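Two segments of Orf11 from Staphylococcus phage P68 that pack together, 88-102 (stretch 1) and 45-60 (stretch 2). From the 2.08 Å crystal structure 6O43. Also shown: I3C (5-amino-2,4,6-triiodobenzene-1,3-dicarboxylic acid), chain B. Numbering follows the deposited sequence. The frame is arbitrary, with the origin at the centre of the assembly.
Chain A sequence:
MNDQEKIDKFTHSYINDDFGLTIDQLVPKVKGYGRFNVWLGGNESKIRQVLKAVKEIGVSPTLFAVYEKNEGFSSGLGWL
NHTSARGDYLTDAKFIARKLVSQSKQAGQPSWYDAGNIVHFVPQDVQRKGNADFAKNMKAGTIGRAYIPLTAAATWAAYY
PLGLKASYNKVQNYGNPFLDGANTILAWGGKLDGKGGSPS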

# COMPACT_ATOMS: atom_id res chain seq x y z
N ASP A 88 1.57 17.20 13.36
CA ASP A 88 2.37 17.88 12.35
C ASP A 88 2.82 16.86 11.31
O ASP A 88 2.79 15.65 11.55
CB ASP A 88 3.57 18.60 12.98
CG ASP A 88 4.61 17.64 13.54
OD1 ASP A 88 5.48 17.20 12.77
OD2 ASP A 88 4.54 17.33 14.75
N TYR A 89 3.23 17.37 10.15
CA TYR A 89 3.45 16.48 9.01
C TYR A 89 4.61 15.52 9.26
O TYR A 89 4.56 14.37 8.81
CB TYR A 89 3.69 17.29 7.73
CG TYR A 89 5.04 17.97 7.64
CD1 TYR A 89 6.17 17.28 7.20
CD2 TYR A 89 5.19 19.31 7.97
CE1 TYR A 89 7.40 17.90 7.11
CE2 TYR A 89 6.41 19.94 7.88
CZ TYR A 89 7.52 19.23 7.45
OH TYR A 89 8.74 19.86 7.36
N LEU A 90 5.66 15.96 9.96
CA LEU A 90 6.80 15.07 10.19
C LEU A 90 6.47 14.02 11.25
O LEU A 90 6.75 12.83 11.06
CB LEU A 90 8.03 15.87 10.60
CG LEU A 90 9.33 15.06 10.64
CD1 LEU A 90 9.56 14.38 9.30
CD2 LEU A 90 10.51 15.93 11.02
N THR A 91 5.88 14.45 12.37
CA THR A 91 5.40 13.49 13.36
C THR A 91 4.45 12.47 12.74
O THR A 91 4.47 11.29 13.10
CB THR A 91 4.72 14.23 14.51
OG1 THR A 91 5.66 15.08 15.17
CG2 THR A 91 4.14 13.23 15.51
N ASP A 92 3.62 12.92 11.79
CA ASP A 92 2.65 12.01 11.19
C ASP A 92 3.33 11.00 10.27
O ASP A 92 2.97 9.82 10.27
CB ASP A 92 1.59 12.80 10.43
CG ASP A 92 0.38 11.96 10.07
OD1 ASP A 92 -0.47 11.74 10.96
OD2 ASP A 92 0.27 11.51 8.91
N ALA A 93 4.30 11.45 9.48
CA ALA A 93 5.01 10.53 8.59
C ALA A 93 5.72 9.44 9.39
O ALA A 93 5.66 8.26 9.03
CB ALA A 93 6.00 11.29 7.71
N LYS A 94 6.40 9.82 10.48
CA LYS A 94 7.10 8.83 11.29
C LYS A 94 6.12 7.91 12.02
O LYS A 94 6.38 6.71 12.16
CB LYS A 94 8.02 9.53 12.29
CG LYS A 94 9.12 10.38 11.68
CD LYS A 94 10.01 10.96 12.77
CE LYS A 94 11.09 11.87 12.21
NZ LYS A 94 11.88 12.50 13.30
N PHE A 95 5.01 8.46 12.50
CA PHE A 95 3.98 7.63 13.12
C PHE A 95 3.48 6.56 12.14
O PHE A 95 3.40 5.38 12.49
CB PHE A 95 2.83 8.51 13.60
CG PHE A 95 1.63 7.75 14.10
CD1 PHE A 95 1.68 7.07 15.31
CD2 PHE A 95 0.45 7.74 13.38
CE1 PHE A 95 0.58 6.37 15.78
CE2 PHE A 95 -0.66 7.05 13.85
CZ PHE A 95 -0.60 6.36 15.05
N ILE A 96 3.17 6.97 10.91
CA ILE A 96 2.64 6.02 9.94
C ILE A 96 3.72 5.06 9.46
O ILE A 96 3.43 3.90 9.14
CB ILE A 96 1.99 6.77 8.76
CG1 ILE A 96 0.71 7.47 9.22
CG2 ILE A 96 1.71 5.81 7.62
CD1 ILE A 96 -0.24 6.54 9.98
N ALA A 97 4.97 5.52 9.39
CA ALA A 97 6.05 4.63 9.00
C ALA A 97 6.23 3.51 10.01
O ALA A 97 6.33 2.33 9.64
CB ALA A 97 7.36 5.41 8.83
N ARG A 98 6.27 3.85 11.30
CA ARG A 98 6.39 2.82 12.33
C ARG A 98 5.15 1.93 12.37
O ARG A 98 5.27 0.73 12.62
CB ARG A 98 6.65 3.46 13.69
CG ARG A 98 8.05 4.04 13.84
CD ARG A 98 8.31 4.55 15.25
NE ARG A 98 7.44 5.67 15.60
CZ ARG A 98 7.84 6.93 15.67
NH1 ARG A 98 9.11 7.25 15.43
NH2 ARG A 98 6.98 7.89 16.00
N LYS A 99 3.97 2.50 12.12
CA LYS A 99 2.76 1.69 12.07
C LYS A 99 2.82 0.68 10.93
O LYS A 99 2.46 -0.49 11.10
CB LYS A 99 1.54 2.60 11.93
CG LYS A 99 0.24 1.99 12.43
CD LYS A 99 -0.80 3.07 12.72
N LEU A 100 3.31 1.11 9.76
CA LEU A 100 3.40 0.22 8.62
C LEU A 100 4.43 -0.88 8.84
O LEU A 100 4.24 -2.01 8.37
CB LEU A 100 3.74 1.02 7.36
CG LEU A 100 2.98 0.69 6.09
CD1 LEU A 100 1.51 0.44 6.40
CD2 LEU A 100 3.13 1.81 5.07
N VAL A 101 5.52 -0.58 9.54
CA VAL A 101 6.49 -1.62 9.85
C VAL A 101 5.88 -2.67 10.78
O VAL A 101 6.06 -3.87 10.58
CB VAL A 101 7.77 -1.00 10.45
CG1 VAL A 101 8.70 -2.08 10.97
CG2 VAL A 101 8.48 -0.14 9.41
N SER A 102 5.17 -2.22 11.81
CA SER A 102 4.47 -3.15 12.69
C SER A 102 3.52 -4.04 11.90
O SER A 102 3.60 -5.27 11.97
CB SER A 102 3.70 -2.40 13.78
OG SER A 102 4.59 -1.67 14.61
I3 I3C B . -1.10 17.72 10.75
I2 I3C B . 0.73 21.95 6.87
I1 I3C B . -3.97 23.07 10.54
O8 I3C B . -3.08 20.43 12.69
O9 I3C B . -4.28 19.36 11.22
C10 I3C B . -1.69 23.57 8.21
N13 I3C B . 0.57 19.16 8.48
C1 I3C B . -2.32 20.52 10.39
C6 I3C B . -1.33 19.66 9.94
C5 I3C B . -0.47 20.06 8.95
C4 I3C B . -0.59 21.33 8.39
C3 I3C B . -1.58 22.19 8.84
C2 I3C B . -2.45 21.78 9.84
C7 I3C B . -3.28 20.07 11.50
O11 I3C B . -2.44 23.75 7.22
O12 I3C B . -1.03 24.54 8.69
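Stretch 2 45-60: SKIRQVLKAVKEIGVS

Stretch 2 is helical from Ser45 to Ile57 and then turns out of the helix. It lies on the helix of stretch 1, Tyr89 to Ser102, and runs in roughly the same direction. The two axes cross at -29° and approach to 9.0 Å. Together the stretches bury 692 Å², mostly through apolar side chains.

Ser45 makes no contact. Lys46 lays its aliphatic chain near Tyr89, with CG 3.5 Å from Tyr89 OH. Ile47 points away, and Arg48 is out of reach. Gln49 provides the polar link: Tyr89 OH donates a hydrogen bond to Gln49 OE1 at 2.6 Å. Gln49 NE2 lies 3.4 Å from Leu90 CD2. Val50 meets the edge of the Tyr89 ring, CG2 to CD1 3.7 Å, and its CG1 is 3.9 Å from Ala93 CB.

Leu51 points away, and Lys52 is out of reach. One turn after Gln49, Ala53 CB packs on Leu90 CD1 at 4.0 Å. Val54 follows at the closest backbone register, its CA 5.4 Å from Ala97 CA. The small side chain of Ala97 fits this close approach, its CB 4.0 Å from Val54 CB. Lys55 points away, and Glu56 makes no contact.

Ile57 has the largest covered area in the contact. It is a knob set among Lys94, Ala97, Arg98 and Val101. Its CG2 is 3.6 Å from Ala97 CB, and its CD1 is 3.6 Å from Lys94 CB.

Gly58 leaves the helix with positive phi (130°). A CB here would be jammed against the preceding carbonyl O and would sit 3.3 Å from Val101 CG2. Val59 is extended, and its CA-to-CB bond points toward stretch 1. Its CG2 is 3.6 Å from Ala97 O and 3.9 Å from Leu100 CB. Ser60 is clear of stretch 1 and caps the next helix.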

# COMPACT_ATOMS: atom_id res chain seq x y z
N SER A 45 12.44 20.50 -0.19
CA SER A 45 13.23 20.16 0.99
C SER A 45 12.37 19.45 2.04
O SER A 45 12.85 18.52 2.70
CB SER A 45 13.88 21.42 1.58
OG SER A 45 12.92 22.27 2.18
N LYS A 46 11.11 19.85 2.20
CA LYS A 46 10.23 19.16 3.13
C LYS A 46 9.84 17.78 2.61
O LYS A 46 9.73 16.82 3.38
CB LYS A 46 8.99 20.00 3.41
CG LYS A 46 9.28 21.27 4.22
CD LYS A 46 8.02 22.02 4.58
CE LYS A 46 8.33 23.15 5.56
NZ LYS A 46 7.13 23.98 5.89
N ILE A 47 9.65 17.65 1.29
CA ILE A 47 9.37 16.34 0.71
C ILE A 47 10.53 15.39 0.97
O ILE A 47 10.34 14.25 1.41
CB ILE A 47 9.07 16.47 -0.79
CG1 ILE A 47 7.79 17.28 -1.02
CG2 ILE A 47 8.96 15.10 -1.44
CD1 ILE A 47 7.49 17.56 -2.48
N ARG A 48 11.76 15.86 0.73
CA ARG A 48 12.94 15.05 1.03
C ARG A 48 13.01 14.70 2.50
O ARG A 48 13.36 13.57 2.86
CB ARG A 48 14.21 15.79 0.63
CG ARG A 48 14.44 15.84 -0.84
CD ARG A 48 15.62 16.74 -1.18
NE ARG A 48 15.62 17.03 -2.61
CZ ARG A 48 16.02 16.17 -3.53
NH1 ARG A 48 16.47 14.97 -3.17
NH2 ARG A 48 15.97 16.50 -4.81
N GLN A 49 12.73 15.67 3.37
CA GLN A 49 12.71 15.41 4.81
C GLN A 49 11.77 14.25 5.14
O GLN A 49 12.12 13.35 5.91
CB GLN A 49 12.30 16.68 5.55
CG GLN A 49 12.43 16.61 7.05
CD GLN A 49 11.72 17.76 7.73
OE1 GLN A 49 10.78 18.34 7.18
NE2 GLN A 49 12.15 18.09 8.94
N VAL A 50 10.58 14.25 4.54
CA VAL A 50 9.60 13.21 4.80
C VAL A 50 10.10 11.86 4.28
O VAL A 50 10.11 10.86 5.01
CB VAL A 50 8.24 13.58 4.19
CG1 VAL A 50 7.32 12.38 4.16
CG2 VAL A 50 7.62 14.73 4.96
N LEU A 51 10.52 11.82 3.02
CA LEU A 51 10.94 10.56 2.42
C LEU A 51 12.15 9.98 3.15
O LEU A 51 12.19 8.77 3.43
CB LEU A 51 11.25 10.76 0.94
CG LEU A 51 10.02 11.18 0.13
CD1 LEU A 51 10.36 11.35 -1.35
CD2 LEU A 51 8.90 10.17 0.32
N LYS A 52 13.14 10.81 3.46
CA LYS A 52 14.28 10.34 4.24
C LYS A 52 13.83 9.76 5.58
O LYS A 52 14.36 8.75 6.04
CB LYS A 52 15.28 11.47 4.46
CG LYS A 52 16.03 11.91 3.22
CD LYS A 52 17.05 12.99 3.57
CE LYS A 52 17.88 12.58 4.79
NZ LYS A 52 18.98 13.54 5.07
N ALA A 53 12.85 10.40 6.23
CA ALA A 53 12.44 9.97 7.56
C ALA A 53 11.76 8.60 7.52
O ALA A 53 12.07 7.73 8.34
CB ALA A 53 11.51 11.02 8.18
N VAL A 54 10.84 8.39 6.58
CA VAL A 54 10.19 7.08 6.51
C VAL A 54 11.20 6.01 6.10
O VAL A 54 11.14 4.87 6.58
CB VAL A 54 8.98 7.12 5.55
CG1 VAL A 54 8.01 8.23 5.94
CG2 VAL A 54 9.42 7.27 4.11
N LYS A 55 12.15 6.37 5.24
CA LYS A 55 13.19 5.42 4.85
C LYS A 55 13.98 4.94 6.06
O LYS A 55 14.25 3.74 6.20
CB LYS A 55 14.12 6.06 3.82
CG LYS A 55 15.23 5.13 3.34
CD LYS A 55 16.15 5.83 2.35
CE LYS A 55 16.99 4.82 1.58
NZ LYS A 55 16.10 3.82 0.91
N GLU A 56 14.37 5.87 6.94
CA GLU A 56 15.12 5.50 8.13
C GLU A 56 14.34 4.53 9.01
O GLU A 56 14.93 3.70 9.70
CB GLU A 56 15.49 6.75 8.93
CG GLU A 56 16.90 7.23 8.69
CD GLU A 56 17.92 6.39 9.43
OE1 GLU A 56 17.55 5.76 10.44
OE2 GLU A 56 19.09 6.36 8.99
N ILE A 57 13.01 4.62 8.99
CA ILE A 57 12.19 3.78 9.85
C ILE A 57 11.98 2.39 9.25
O ILE A 57 11.79 1.42 9.98
CB ILE A 57 10.85 4.48 10.13
CG1 ILE A 57 11.07 5.66 11.08
CG2 ILE A 57 9.82 3.50 10.67
CD1 ILE A 57 9.92 6.64 11.13
N GLY A 58 12.01 2.27 7.92
CA GLY A 58 11.92 0.98 7.28
C GLY A 58 10.88 0.89 6.19
O GLY A 58 10.59 -0.20 5.69
N VAL A 59 10.31 2.03 5.79
CA VAL A 59 9.34 2.10 4.71
C VAL A 59 10.03 2.70 3.49
O VAL A 59 10.62 3.78 3.58
CB VAL A 59 8.10 2.92 5.10
CG1 VAL A 59 7.26 3.23 3.86
CG2 VAL A 59 7.28 2.16 6.13
N SER A 60 9.93 2.02 2.36
CA SER A 60 10.57 2.50 1.15
C SER A 60 9.98 3.84 0.74
O SER A 60 8.74 3.99 0.72
CB SER A 60 10.41 1.48 0.01
OG SER A 60 9.54 1.96 -1.00